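Local coordinates for protein UL37 (Suid herpesvirus 1, PDB 4K70) that serves as a herpesvirus inner tegument protein, probably with an essential part in controlling viral trafficking, and is represented here by its N-terminal half, at residues R199-E204 and R232-E237; D146-P151 and R226-L231; A195-Q200 and L216-E221; V265-A270 and A274-L279; E244-P249 and L295-P300. All coordinates share one frame; numbering follows the deposited sequence. Where two conformers were deposited one is given.

Contact 1: R199-E204 and R232-E237; sequences RQMQNE and REQFAE. With NA (sodium ion), chain N; NA (sodium ion), chain T.
Gln234 reaches from the middle of helix 229-240 to the end of helix 191-201, where Met201 and Gln202 receive it. Gln234 CB stands 4.0 Å from Met201 SD, and from CG onward the chain is extended, crossing the thioether at about a right angle. Met201 has CG anti to the backbone N (chi1 178°) and bends only at its last torsion, which brings the methyl against the face of the Gln234 amide: Met201 CE is 3.6 Å from Gln234 CD and 3.2 Å from Gln234 NE2. At the tip, Gln234 OE1 accepts a hydrogen bond of 2.7 Å from Gln202 NE2. The donor lies in the carbonyl plane on a lone pair, yet the N-H is well bent from the line of the bond (138°), and the two amide planes are turned 45° apart. A water gives OE1 a second donor, 2.8 Å from Gln234 OE1, and gives its other hydrogen to Met201 O at 3.2 Å, a backbone carbonyl that also accepts from Arg211 NE. Gln234 NE2 turns back to Thr230 O on its own helix, so both ends of the amide are held and its rotation is fixed. The contact thus ties the last turn of helix 191-201, just where Gln202 leaves helical geometry, to helix 229-240, while the next residue, Phe235, packs against helices 208-223 and 260-271.

Contact 2: D146-P151 and R226-L231; sequences DVLAAP and RQNPTL
The CD2 methyl of Leu148 presses against the side-chain amide of Asn228, and nearly everything in this contact passes through that one methyl. Leu148 CD2 lies over the face of the amide, 3.1 Å from Asn228 CG and 3.2 Å from Asn228 ND2; its still shorter approach to Asn228 OD1 is doubtful, because that oxygen clashes with Thr230 CG2 in the model. Leu148 CD2 is also 4.0 Å from Leu231 CB. Thr230 seems to reach toward Leu148 tip to tip, but the same clash makes the placing of its side chain uncertain. Leu148 has CG anti to the backbone N (chi1 -178°), which directs CD2 at the Asn228 amide. One shell further out, Asn228 is the N-cap of helix 229-240: Leu231 N donates to Asn228 OD1 over 3.0 Å at 167°, and Thr230 N adds a weak, more bent bond, both subject to the same uncertainty. The other end of the amide is fixed by Asp145 OD1, which accepts from Asn228 ND2, and the Asn228 backbone N meets the hydroxyl of Tyr275. An apolar residue from the end of helix 144-149 therefore covers the capped start of a second helix. Around this buried junction, Phe223 of helix 208-223 touches Leu148, Asn228 and Leu231, while Val198 of helix 191-201 packs on Leu148.

Contact 3: A195-Q200 and L216-E221; sequences ALAVRQ and LTIADE. With NA (sodium ion), chain T.
Apolar packing carries the meeting of Ala197 and Val198 with Ile218. The two helical segments run nearly antiparallel, their axes 9.8 Å apart and inclined at 153°, as an alpha-hairpin made by consecutive helices of this all-helical region. Ala197 CB fits tightly on the ethyl arm of Ile218, 3.5 Å from Ile218 CG1, closer than a usual carbon contact. That arm has CG1 anti to the carbonyl carbon (chi1 -68°) and then runs on extended, so that its end lies along the opposing backbone: Ile218 CD1 is 3.6 Å from both Ala197 C and Val198 N. Val198 meets it at about a right angle, with CG2 3.9 Å from Ile218 CD1. With only a methyl at Ala197, Ile218 comes up to the helix backbone itself. Thr217 stands at the margin of this apolar packing and spends its hydroxyl within its own helix, on a hydrogen bond to Phe214 O. On the outer flanks, Asp220 forms salt bridges with Arg264 of helix 260-271 and with Arg277 in the loop after it, and the hairpin also packs on helix 333-342 through Leu196 and on helix 260-271 through Leu216.

Contact 4: V265-A270 and A274-L279; sequences VSAALA and AYVREL
Ala267 and Ala268 face the chain that leaves the same helix and then passes across it. Ala267 CA is 5.5 Å from Arg277 CA and Ala268 CA 5.0 Å from Ala274 CA, and the irregular segment 274-279 crosses helical segment 265-270 roughly at right angles. A loop following helix 260-271 thus packs across the C-terminal half of that helix. Although Ala268 N comes to 3.5 Å from Val276 O, the angle is too poor for a hydrogen bond, and the joining is done by methyl groups on backbone and by apolar side chains. Ala267 CB is at the centre, set against the backbone of Arg277 and Glu278, 3.5 Å from Glu278 O, with Glu278 N and Arg277 C also near. Apolar neighbours close on this methyl: Val276 CG1 and Leu279 CG each lie 4.0 Å from Ala267 CB. Val276 presents that branch with CG1 anti to the backbone N (chi1 -178°), which also brings it near the carbonyl of Ala267. At the far end of the segment, Leu279 CD1 reaches the CB of Ser266, whose hydroxyl is bonded to Glu262 O and Arg286 O. Arg277 turns the other way, to a salt bridge with Asp220 of helix 208-223, and Phe235 of helix 229-240 touches both Ala268 and Ala274. The short side chain of Ala268 completes the fit, its CB 4.1 Å from Ala274 CA and 3.6 Å from Val276 O.

Contact 5: E244-P249 and L295-P300; sequences EAALVP and LALLDP
Leu297 touches Ala245 and Ala246 from the third position of a tight turn. At Leu295 the chain begins to reverse: its carbonyl oxygen accepts from the backbone of Leu298, with Leu298 N 2.9 Å from Leu295 O, and the backbone angles of Ala296 and Leu297 are those of a type I beta-turn. Leu297, next in line, points its CB toward segment 244-249 and makes the contact almost wholly with one methyl. Its CG is anti to the carbonyl carbon, but the second torsion, 20°, is well away from a staggered value. Leu297 CD2 thereby lies over the backbone of the opposing 3-10 turn, 3.5 Å from Ala246 CA and 3.6 Å from Ala245 O, and touches both alanine methyls, 3.8 Å from Ala246 CB and 4.2 Å from Ala245 CB. Both partners belong to long connections of an otherwise helical fold, one leading from helix 229-240 to helix 260-271 and the other from helix 260-271 to helix 307-311. The carbonyl of Ala245 keeps a polar partner of its own, Arg289 NH1, so the methyl rests beside an oxygen that is already bonded. Leu298 then dips toward helix 208-223, where Leu209 touches it and Ala246 alike, and its backbone oxygen accepts from Lys207 NZ. Asp299 continues the attachment to the start of that helix, its OD2 hydrogen-bonded to Lys207 N and to Thr210 OG1.

Contacts 2 and 3 are buried, and contact 3 is nested in the chain loop that contact 2 closes; contacts 1, 4 and 5 are only partly buried. Helix 191-201 serves contacts 1 and 3, helix 229-240 contacts 1 and 2. Chemistry follows place: contact 3 is tight aliphatic packing, contact 2 sets a methyl on a capping amide, and contact 1, nearer solvent, uses an amide pair and a bridging water. Contact 4 joins a helix to the loop that follows it and is bound to contact 3 by the Asp220-Arg277 salt bridge. Contact 5, between two loops, touches none of the others, its nearest atoms being about 5 Å from contact 4.

Contact 1: R199-E204 and R232-E237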
# COMPACT_ATOMS: atom_id res chain seq x y z
N ARG A 199 19.08 -3.76 -10.18
CA ARG A 199 19.93 -4.92 -9.96
C ARG A 199 20.27 -5.66 -11.25
O ARG A 199 21.40 -6.13 -11.42
CB ARG A 199 19.32 -5.86 -8.92
CG ARG A 199 19.42 -5.26 -7.54
CD ARG A 199 19.34 -6.28 -6.43
NE ARG A 199 19.64 -5.64 -5.16
CZ ARG A 199 19.48 -6.21 -3.97
NH1 ARG A 199 19.01 -7.45 -3.89
NH2 ARG A 199 19.78 -5.53 -2.86
N GLN A 200 19.31 -5.75 -12.17
CA GLN A 200 19.55 -6.40 -13.47
C GLN A 200 20.44 -5.55 -14.36
O GLN A 200 21.33 -6.06 -15.03
CB GLN A 200 18.22 -6.68 -14.19
CG GLN A 200 17.31 -7.65 -13.46
CD GLN A 200 17.95 -9.01 -13.27
OE1 GLN A 200 18.92 -9.15 -12.54
NE2 GLN A 200 17.40 -10.02 -13.94
N MET A 201 20.20 -4.24 -14.38
CA MET A 201 21.04 -3.34 -15.15
C MET A 201 22.51 -3.43 -14.72
O MET A 201 23.42 -3.29 -15.53
CB MET A 201 20.55 -1.90 -15.02
CG MET A 201 21.40 -0.89 -15.76
SD MET A 201 20.76 0.80 -15.63
CE MET A 201 21.03 1.17 -13.89
N GLN A 202 22.72 -3.67 -13.43
CA GLN A 202 24.07 -3.69 -12.86
C GLN A 202 24.60 -5.11 -12.70
O GLN A 202 25.64 -5.33 -12.06
CB GLN A 202 24.07 -2.94 -11.53
CG GLN A 202 23.65 -1.49 -11.71
CD GLN A 202 23.61 -0.67 -10.43
OE1 GLN A 202 23.56 -1.20 -9.32
NE2 GLN A 202 23.62 0.65 -10.60
N ASN A 203 23.89 -6.07 -13.27
CA ASN A 203 24.26 -7.47 -13.17
C ASN A 203 25.28 -7.86 -14.24
O ASN A 203 24.93 -8.07 -15.41
CB ASN A 203 23.01 -8.35 -13.24
CG ASN A 203 23.30 -9.81 -12.98
OD1 ASN A 203 24.46 -10.23 -13.02
ND2 ASN A 203 22.26 -10.59 -12.75
N GLU A 204 26.54 -7.99 -13.82
CA GLU A 204 27.67 -8.20 -14.72
C GLU A 204 27.63 -9.55 -15.40
O GLU A 204 28.41 -9.81 -16.32
CB GLU A 204 28.99 -8.07 -13.95
CG GLU A 204 29.26 -6.68 -13.38
CD GLU A 204 29.68 -5.67 -14.43
OE1 GLU A 204 29.89 -6.06 -15.60
OE2 GLU A 204 29.80 -4.47 -14.08
N ARG A 232 22.27 7.39 -17.11
CA ARG A 232 22.76 7.77 -18.43
C ARG A 232 24.08 7.06 -18.78
O ARG A 232 24.21 6.50 -19.87
CB ARG A 232 22.90 9.29 -18.51
CG ARG A 232 23.29 9.82 -19.86
CD ARG A 232 23.28 11.35 -19.86
NE ARG A 232 22.10 11.88 -20.54
CZ ARG A 232 22.11 12.38 -21.78
NH1 ARG A 232 23.25 12.43 -22.47
NH2 ARG A 232 21.00 12.84 -22.32
N GLU A 233 25.03 7.08 -17.85
CA GLU A 233 26.32 6.42 -18.04
C GLU A 233 26.18 4.91 -18.15
O GLU A 233 26.92 4.25 -18.88
CB GLU A 233 27.26 6.70 -16.86
CG GLU A 233 27.55 8.16 -16.61
CD GLU A 233 28.31 8.35 -15.31
OE1 GLU A 233 28.34 9.49 -14.79
OE2 GLU A 233 28.88 7.35 -14.82
N GLN A 234 25.26 4.36 -17.39
CA GLN A 234 25.14 2.91 -17.36
C GLN A 234 24.46 2.39 -18.62
O GLN A 234 24.82 1.33 -19.11
CB GLN A 234 24.41 2.45 -16.10
CG GLN A 234 25.33 2.27 -14.92
CD GLN A 234 24.57 1.97 -13.65
OE1 GLN A 234 24.80 0.96 -13.00
NE2 GLN A 234 23.65 2.86 -13.29
N PHE A 235 23.49 3.12 -19.14
CA PHE A 235 22.93 2.73 -20.43
C PHE A 235 23.98 2.82 -21.54
O PHE A 235 24.10 1.90 -22.36
CB PHE A 235 21.72 3.57 -20.81
CG PHE A 235 21.25 3.30 -22.21
CD1 PHE A 235 20.52 2.16 -22.50
CD2 PHE A 235 21.57 4.16 -23.25
CE1 PHE A 235 20.10 1.90 -23.80
CE2 PHE A 235 21.16 3.91 -24.54
CZ PHE A 235 20.42 2.77 -24.82
N ALA A 236 24.72 3.92 -21.58
CA ALA A 236 25.71 4.16 -22.63
C ALA A 236 26.77 3.06 -22.68
O ALA A 236 27.13 2.58 -23.75
CB ALA A 236 26.35 5.53 -22.45
N GLU A 237 27.27 2.65 -21.52
CA GLU A 237 28.29 1.63 -21.44
C GLU A 237 27.76 0.31 -21.99
O GLU A 237 28.46 -0.42 -22.70
CB GLU A 237 28.73 1.44 -19.98
CG GLU A 237 29.55 0.19 -19.73
CD GLU A 237 29.92 0.02 -18.26
OE1 GLU A 237 30.24 1.03 -17.61
OE2 GLU A 237 29.88 -1.13 -17.76
NA NA N . 29.91 -8.77 -17.81
NA NA T . 18.02 -11.05 -15.82
O HOH W 1 25.47 -0.82 -15.10
O HOH W 2 17.97 -13.52 -15.74

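Contact 2: D146-P151 and R226-L231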
# COMPACT_ATOMS: atom_id res chain seq x y z
N ASP A 146 17.63 8.40 -5.33
CA ASP A 146 18.16 7.71 -4.15
C ASP A 146 18.22 6.19 -4.35
O ASP A 146 19.21 5.55 -4.00
CB ASP A 146 17.30 8.00 -2.92
CG ASP A 146 17.59 9.36 -2.30
OD1 ASP A 146 18.73 9.87 -2.43
OD2 ASP A 146 16.67 9.91 -1.66
N VAL A 147 17.15 5.61 -4.89
CA VAL A 147 17.09 4.16 -5.07
C VAL A 147 18.09 3.66 -6.10
O VAL A 147 18.69 2.60 -5.93
CB VAL A 147 15.69 3.69 -5.49
CG1 VAL A 147 15.73 2.21 -5.85
CG2 VAL A 147 14.69 3.95 -4.38
N LEU A 148 18.26 4.43 -7.16
CA LEU A 148 19.22 4.09 -8.20
C LEU A 148 20.64 4.02 -7.64
O LEU A 148 21.44 3.17 -8.04
CB LEU A 148 19.14 5.13 -9.32
CG LEU A 148 20.04 4.94 -10.54
CD1 LEU A 148 19.52 3.83 -11.43
CD2 LEU A 148 20.11 6.24 -11.30
N ALA A 149 20.94 4.92 -6.70
CA ALA A 149 22.26 4.96 -6.07
C ALA A 149 22.45 3.82 -5.08
O ALA A 149 23.53 3.23 -5.00
CB ALA A 149 22.47 6.31 -5.40
N ALA A 150 21.40 3.51 -4.32
CA ALA A 150 21.42 2.39 -3.38
C ALA A 150 20.17 1.55 -3.58
O ALA A 150 19.16 1.74 -2.89
CB ALA A 150 21.51 2.89 -1.95
N PRO A 151 20.21 0.61 -4.54
CA PRO A 151 19.04 -0.17 -4.97
C PRO A 151 18.66 -1.28 -4.00
O PRO A 151 18.67 -2.47 -4.37
CB PRO A 151 19.49 -0.77 -6.31
CG PRO A 151 20.97 -0.89 -6.20
CD PRO A 151 21.41 0.30 -5.35
N ARG A 226 13.33 13.31 -16.60
CA ARG A 226 14.33 13.73 -15.62
C ARG A 226 15.63 12.96 -15.82
O ARG A 226 15.67 11.74 -15.68
CB ARG A 226 13.81 13.47 -14.21
CG ARG A 226 12.35 13.77 -14.04
CD ARG A 226 11.91 13.49 -12.62
NE ARG A 226 10.88 14.43 -12.21
CZ ARG A 226 9.58 14.20 -12.31
NH1 ARG A 226 9.14 13.04 -12.79
NH2 ARG A 226 8.72 15.13 -11.92
N GLN A 227 16.69 13.69 -16.11
CA GLN A 227 17.98 13.08 -16.41
C GLN A 227 18.72 12.67 -15.16
O GLN A 227 18.94 13.48 -14.25
CB GLN A 227 18.83 14.05 -17.23
CG GLN A 227 18.12 14.63 -18.43
CD GLN A 227 18.70 14.14 -19.74
OE1 GLN A 227 19.83 13.64 -19.79
NE2 GLN A 227 17.92 14.27 -20.81
N ASN A 228 19.12 11.41 -15.11
CA ASN A 228 19.99 10.92 -14.05
C ASN A 228 21.29 10.52 -14.71
O ASN A 228 21.31 9.62 -15.56
CB ASN A 228 19.36 9.73 -13.34
CG ASN A 228 20.20 9.22 -12.20
OD1 ASN A 228 21.29 8.69 -12.40
ND2 ASN A 228 19.70 9.36 -10.98
N PRO A 229 22.38 11.19 -14.35
CA PRO A 229 23.69 10.96 -14.97
C PRO A 229 24.20 9.53 -14.80
O PRO A 229 24.81 8.99 -15.73
CB PRO A 229 24.61 11.96 -14.26
CG PRO A 229 23.87 12.37 -13.02
CD PRO A 229 22.42 12.31 -13.38
N THR A 230 23.94 8.91 -13.65
CA THR A 230 24.43 7.54 -13.44
C THR A 230 23.66 6.51 -14.29
O THR A 230 24.26 5.58 -14.84
CB THR A 230 24.48 7.18 -11.93
OG1 THR A 230 23.91 5.89 -11.72
CG2 THR A 230 23.74 8.21 -11.10
N LEU A 231 22.35 6.69 -14.42
CA LEU A 231 21.55 5.90 -15.35
C LEU A 231 22.03 6.12 -16.78
O LEU A 231 22.17 5.18 -17.56
CB LEU A 231 20.07 6.29 -15.26
CG LEU A 231 19.12 5.59 -16.24
CD1 LEU A 231 19.13 4.06 -16.03
CD2 LEU A 231 17.72 6.15 -16.11

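Contact 3: A195-Q200 and L216-E221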
# COMPACT_ATOMS: atom_id res chain seq x y z
N ALA A 195 14.22 -0.80 -7.82
CA ALA A 195 15.38 -1.48 -7.23
C ALA A 195 15.68 -2.82 -7.94
O ALA A 195 16.83 -3.15 -8.22
CB ALA A 195 15.16 -1.73 -5.74
N LEU A 196 14.63 -3.59 -8.20
CA LEU A 196 14.80 -4.86 -8.92
C LEU A 196 15.36 -4.66 -10.32
O LEU A 196 16.23 -5.42 -10.75
CB LEU A 196 13.49 -5.64 -8.95
CG LEU A 196 13.06 -6.20 -7.59
CD1 LEU A 196 11.62 -6.71 -7.59
CD2 LEU A 196 14.02 -7.28 -7.12
N ALA A 197 14.88 -3.64 -11.05
CA ALA A 197 15.39 -3.41 -12.39
C ALA A 197 16.85 -2.94 -12.37
O ALA A 197 17.66 -3.32 -13.22
CB ALA A 197 14.51 -2.41 -13.16
N VAL A 198 17.17 -2.09 -11.40
CA VAL A 198 18.54 -1.63 -11.22
C VAL A 198 19.49 -2.80 -11.00
O VAL A 198 20.58 -2.83 -11.57
CB VAL A 198 18.67 -0.61 -10.06
CG1 VAL A 198 20.13 -0.19 -9.87
CG2 VAL A 198 17.81 0.61 -10.33
N ARG A 199 19.08 -3.76 -10.18
CA ARG A 199 19.93 -4.92 -9.96
C ARG A 199 20.27 -5.66 -11.25
O ARG A 199 21.40 -6.13 -11.42
CB ARG A 199 19.32 -5.86 -8.92
CG ARG A 199 19.42 -5.26 -7.54
CD ARG A 199 19.34 -6.28 -6.43
NE ARG A 199 19.64 -5.64 -5.16
CZ ARG A 199 19.48 -6.21 -3.97
NH1 ARG A 199 19.01 -7.45 -3.89
NH2 ARG A 199 19.78 -5.53 -2.86
N GLN A 200 19.31 -5.75 -12.17
CA GLN A 200 19.55 -6.40 -13.47
C GLN A 200 20.44 -5.55 -14.36
O GLN A 200 21.33 -6.06 -15.03
CB GLN A 200 18.22 -6.68 -14.19
CG GLN A 200 17.31 -7.65 -13.46
CD GLN A 200 17.95 -9.01 -13.27
OE1 GLN A 200 18.92 -9.15 -12.54
NE2 GLN A 200 17.40 -10.02 -13.94
N LEU A 216 16.60 1.11 -20.12
CA LEU A 216 15.51 1.81 -20.79
C LEU A 216 14.20 1.65 -20.05
O LEU A 216 13.44 2.61 -19.92
CB LEU A 216 15.36 1.35 -22.24
CG LEU A 216 16.54 1.72 -23.14
CD1 LEU A 216 16.26 1.35 -24.60
CD2 LEU A 216 16.85 3.20 -22.99
N THR A 217 13.91 0.45 -19.55
CA THR A 217 12.69 0.29 -18.75
C THR A 217 12.72 1.21 -17.52
O THR A 217 11.69 1.76 -17.12
CB THR A 217 12.43 -1.18 -18.30
OG1 THR A 217 13.38 -1.57 -17.30
CG2 THR A 217 12.49 -2.15 -19.50
N ILE A 218 13.90 1.39 -16.94
CA ILE A 218 14.03 2.24 -15.75
C ILE A 218 13.83 3.71 -16.13
O ILE A 218 13.12 4.45 -15.45
CB ILE A 218 15.40 2.06 -15.08
CG1 ILE A 218 15.51 0.65 -14.48
CG2 ILE A 218 15.61 3.11 -13.98
CD1 ILE A 218 16.94 0.23 -14.16
N ALA A 219 14.45 4.13 -17.22
CA ALA A 219 14.31 5.50 -17.68
C ALA A 219 12.83 5.80 -17.93
O ALA A 219 12.32 6.84 -17.51
CB ALA A 219 15.13 5.74 -18.94
N ASP A 220 12.14 4.85 -18.56
CA ASP A 220 10.74 5.04 -18.95
C ASP A 220 9.71 4.94 -17.81
O ASP A 220 8.73 5.67 -17.80
CB ASP A 220 10.36 4.06 -20.08
CG ASP A 220 11.04 4.40 -21.39
OD1 ASP A 220 11.68 5.48 -21.45
OD2 ASP A 220 10.95 3.61 -22.35
N GLU A 221 9.92 4.04 -16.86
CA GLU A 221 8.98 3.81 -15.77
C GLU A 221 9.20 4.80 -14.63
O GLU A 221 8.27 5.20 -13.95
CB GLU A 221 9.11 2.39 -15.22
CG GLU A 221 8.96 1.26 -16.24
CD GLU A 221 7.54 0.73 -16.35
OE1 GLU A 221 6.61 1.43 -15.89
OE2 GLU A 221 7.36 -0.38 -16.90
NA NA T . 18.02 -11.05 -15.82
O HOH W 2 17.97 -13.52 -15.74

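Contact 4: V265-A270 and A274-L279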
# COMPACT_ATOMS: atom_id res chain seq x y z
N VAL A 265 13.56 2.35 -28.67
CA VAL A 265 14.77 1.59 -28.40
C VAL A 265 15.88 1.94 -29.39
O VAL A 265 17.03 2.19 -29.01
CB VAL A 265 14.49 0.05 -28.39
CG1 VAL A 265 15.78 -0.73 -28.35
CG2 VAL A 265 13.61 -0.31 -27.21
N SER A 266 15.52 1.97 -30.68
CA SER A 266 16.47 2.28 -31.74
C SER A 266 17.10 3.66 -31.58
O SER A 266 18.30 3.84 -31.78
CB SER A 266 15.79 2.19 -33.11
OG SER A 266 15.45 0.86 -33.41
N ALA A 267 16.27 4.63 -31.21
CA ALA A 267 16.72 6.00 -31.03
C ALA A 267 17.76 6.11 -29.90
O ALA A 267 18.77 6.78 -30.04
CB ALA A 267 15.55 6.90 -30.74
N ALA A 268 17.50 5.43 -28.79
CA ALA A 268 18.44 5.44 -27.68
C ALA A 268 19.73 4.71 -28.06
O ALA A 268 20.82 5.16 -27.73
CB ALA A 268 17.82 4.82 -26.43
N LEU A 269 19.60 3.58 -28.76
CA LEU A 269 20.79 2.84 -29.14
C LEU A 269 21.62 3.62 -30.17
O LEU A 269 22.84 3.59 -30.12
CB LEU A 269 20.43 1.44 -29.66
CG LEU A 269 20.00 0.43 -28.59
CD1 LEU A 269 19.35 -0.80 -29.23
CD2 LEU A 269 21.18 0.01 -27.71
N ALA A 270 20.94 4.30 -31.09
CA ALA A 270 21.61 5.05 -32.15
C ALA A 270 22.37 6.25 -31.59
O ALA A 270 23.34 6.70 -32.18
CB ALA A 270 20.61 5.51 -33.21
N ALA A 274 19.94 7.22 -23.24
CA ALA A 274 18.67 6.62 -22.82
C ALA A 274 17.47 7.57 -22.92
O ALA A 274 16.33 7.11 -22.97
CB ALA A 274 18.79 6.05 -21.40
N TYR A 275 17.72 8.87 -22.95
CA TYR A 275 16.64 9.86 -22.94
C TYR A 275 16.20 10.33 -24.33
O TYR A 275 15.25 11.10 -24.46
CB TYR A 275 17.00 11.05 -22.04
CG TYR A 275 17.07 10.65 -20.59
CD1 TYR A 275 15.92 10.59 -19.82
CD2 TYR A 275 18.28 10.31 -20.00
CE1 TYR A 275 15.96 10.22 -18.49
CE2 TYR A 275 18.33 9.94 -18.66
CZ TYR A 275 17.17 9.90 -17.91
OH TYR A 275 17.21 9.53 -16.59
N VAL A 276 16.90 9.86 -25.35
CA VAL A 276 16.48 10.04 -26.73
C VAL A 276 15.46 8.95 -27.05
O VAL A 276 15.75 7.75 -26.92
CB VAL A 276 17.66 9.93 -27.70
CG1 VAL A 276 17.20 10.16 -29.12
CG2 VAL A 276 18.74 10.92 -27.32
N ARG A 277 14.26 9.36 -27.47
CA ARG A 277 13.16 8.42 -27.65
C ARG A 277 12.54 8.51 -29.04
O ARG A 277 11.63 7.74 -29.36
CB ARG A 277 12.08 8.66 -26.59
CG ARG A 277 12.50 8.34 -25.17
CD ARG A 277 11.30 8.33 -24.23
NE ARG A 277 11.63 7.88 -22.88
CZ ARG A 277 12.10 8.67 -21.92
NH1 ARG A 277 12.29 9.96 -22.17
NH2 ARG A 277 12.38 8.18 -20.72
N GLU A 278 13.03 9.43 -29.87
CA GLU A 278 12.46 9.64 -31.20
C GLU A 278 13.51 9.71 -32.29
O GLU A 278 14.66 10.06 -32.04
CB GLU A 278 11.64 10.93 -31.23
CG GLU A 278 10.69 11.07 -30.05
CD GLU A 278 10.39 12.52 -29.73
OE1 GLU A 278 10.05 13.28 -30.67
OE2 GLU A 278 10.52 12.90 -28.54
N LEU A 279 13.09 9.39 -33.51
CA LEU A 279 13.96 9.47 -34.67
C LEU A 279 13.46 10.51 -35.66
O LEU A 279 12.42 10.32 -36.30
CB LEU A 279 14.03 8.11 -35.36
CG LEU A 279 14.86 7.02 -34.67
CD1 LEU A 279 14.57 5.68 -35.31
CD2 LEU A 279 16.35 7.36 -34.74

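Contact 5: E244-P249 and L295-P300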
# COMPACT_ATOMS: atom_id res chain seq x y z
N GLU A 244 26.51 -6.57 -32.23
CA GLU A 244 25.97 -6.02 -33.48
C GLU A 244 25.14 -7.04 -34.28
O GLU A 244 24.36 -6.66 -35.16
CB GLU A 244 27.10 -5.46 -34.36
CG GLU A 244 27.88 -4.31 -33.73
CD GLU A 244 27.23 -2.95 -33.95
OE1 GLU A 244 26.49 -2.80 -34.96
OE2 GLU A 244 27.47 -2.04 -33.13
N ALA A 245 25.32 -8.31 -33.98
CA ALA A 245 24.51 -9.37 -34.58
C ALA A 245 23.04 -9.27 -34.18
O ALA A 245 22.17 -9.85 -34.83
CB ALA A 245 25.06 -10.73 -34.20
N ALA A 246 22.75 -8.53 -33.11
CA ALA A 246 21.39 -8.43 -32.62
C ALA A 246 20.57 -7.42 -33.40
O ALA A 246 19.35 -7.36 -33.25
CB ALA A 246 21.37 -8.10 -31.12
N LEU A 247 21.24 -6.63 -34.24
CA LEU A 247 20.59 -5.57 -35.00
C LEU A 247 20.28 -5.99 -36.43
O LEU A 247 21.06 -6.72 -37.05
CB LEU A 247 21.47 -4.32 -35.02
CG LEU A 247 21.64 -3.44 -33.78
CD1 LEU A 247 22.70 -2.41 -34.06
CD2 LEU A 247 20.33 -2.76 -33.41
N VAL A 248 19.16 -5.53 -36.96
CA VAL A 248 18.80 -5.80 -38.35
C VAL A 248 19.63 -4.91 -39.29
O VAL A 248 19.63 -3.68 -39.16
CB VAL A 248 17.29 -5.56 -38.62
CG1 VAL A 248 16.97 -5.66 -40.12
CG2 VAL A 248 16.44 -6.55 -37.83
N PRO A 249 20.36 -5.54 -40.23
CA PRO A 249 21.13 -4.83 -41.26
C PRO A 249 20.33 -3.74 -41.98
O PRO A 249 19.17 -3.95 -42.34
CB PRO A 249 21.51 -5.94 -42.25
CG PRO A 249 20.72 -7.18 -41.80
CD PRO A 249 20.49 -7.00 -40.34
N LEU A 295 17.06 -14.74 -29.99
CA LEU A 295 16.95 -15.28 -28.63
C LEU A 295 18.30 -15.71 -28.05
O LEU A 295 18.58 -15.49 -26.86
CB LEU A 295 15.94 -16.43 -28.57
CG LEU A 295 14.55 -16.04 -28.05
CD1 LEU A 295 14.40 -14.54 -27.93
CD2 LEU A 295 13.46 -16.60 -28.93
N ALA A 296 19.14 -16.32 -28.89
CA ALA A 296 20.50 -16.67 -28.49
C ALA A 296 21.33 -15.45 -28.11
O ALA A 296 22.37 -15.58 -27.46
CB ALA A 296 21.18 -17.45 -29.61
N LEU A 297 20.88 -14.26 -28.50
CA LEU A 297 21.58 -13.03 -28.16
C LEU A 297 21.04 -12.39 -26.88
O LEU A 297 21.43 -11.29 -26.51
CB LEU A 297 21.49 -12.01 -29.31
CG LEU A 297 22.46 -12.18 -30.49
CD1 LEU A 297 22.99 -13.59 -30.54
CD2 LEU A 297 21.77 -11.82 -31.80
N LEU A 298 20.12 -13.10 -26.22
CA LEU A 298 19.49 -12.61 -25.00
C LEU A 298 19.78 -13.55 -23.84
O LEU A 298 20.32 -14.64 -24.04
CB LEU A 298 17.98 -12.47 -25.20
CG LEU A 298 17.49 -11.47 -26.25
CD1 LEU A 298 15.98 -11.56 -26.42
CD2 LEU A 298 17.91 -10.03 -25.92
N ASP A 299 19.44 -13.14 -22.63
CA ASP A 299 19.59 -14.03 -21.49
C ASP A 299 18.36 -14.92 -21.31
O ASP A 299 17.22 -14.45 -21.40
CB ASP A 299 19.94 -13.24 -20.23
CG ASP A 299 21.36 -12.72 -20.25
OD1 ASP A 299 22.27 -13.51 -19.93
OD2 ASP A 299 21.56 -11.53 -20.60
N PRO A 300 18.59 -16.21 -21.07
CA PRO A 300 17.52 -17.21 -21.14
C PRO A 300 16.39 -16.91 -20.16
O PRO A 300 15.22 -17.19 -20.47
CB PRO A 300 18.22 -18.52 -20.77
CG PRO A 300 19.69 -18.26 -20.96
CD PRO A 300 19.88 -16.80 -20.66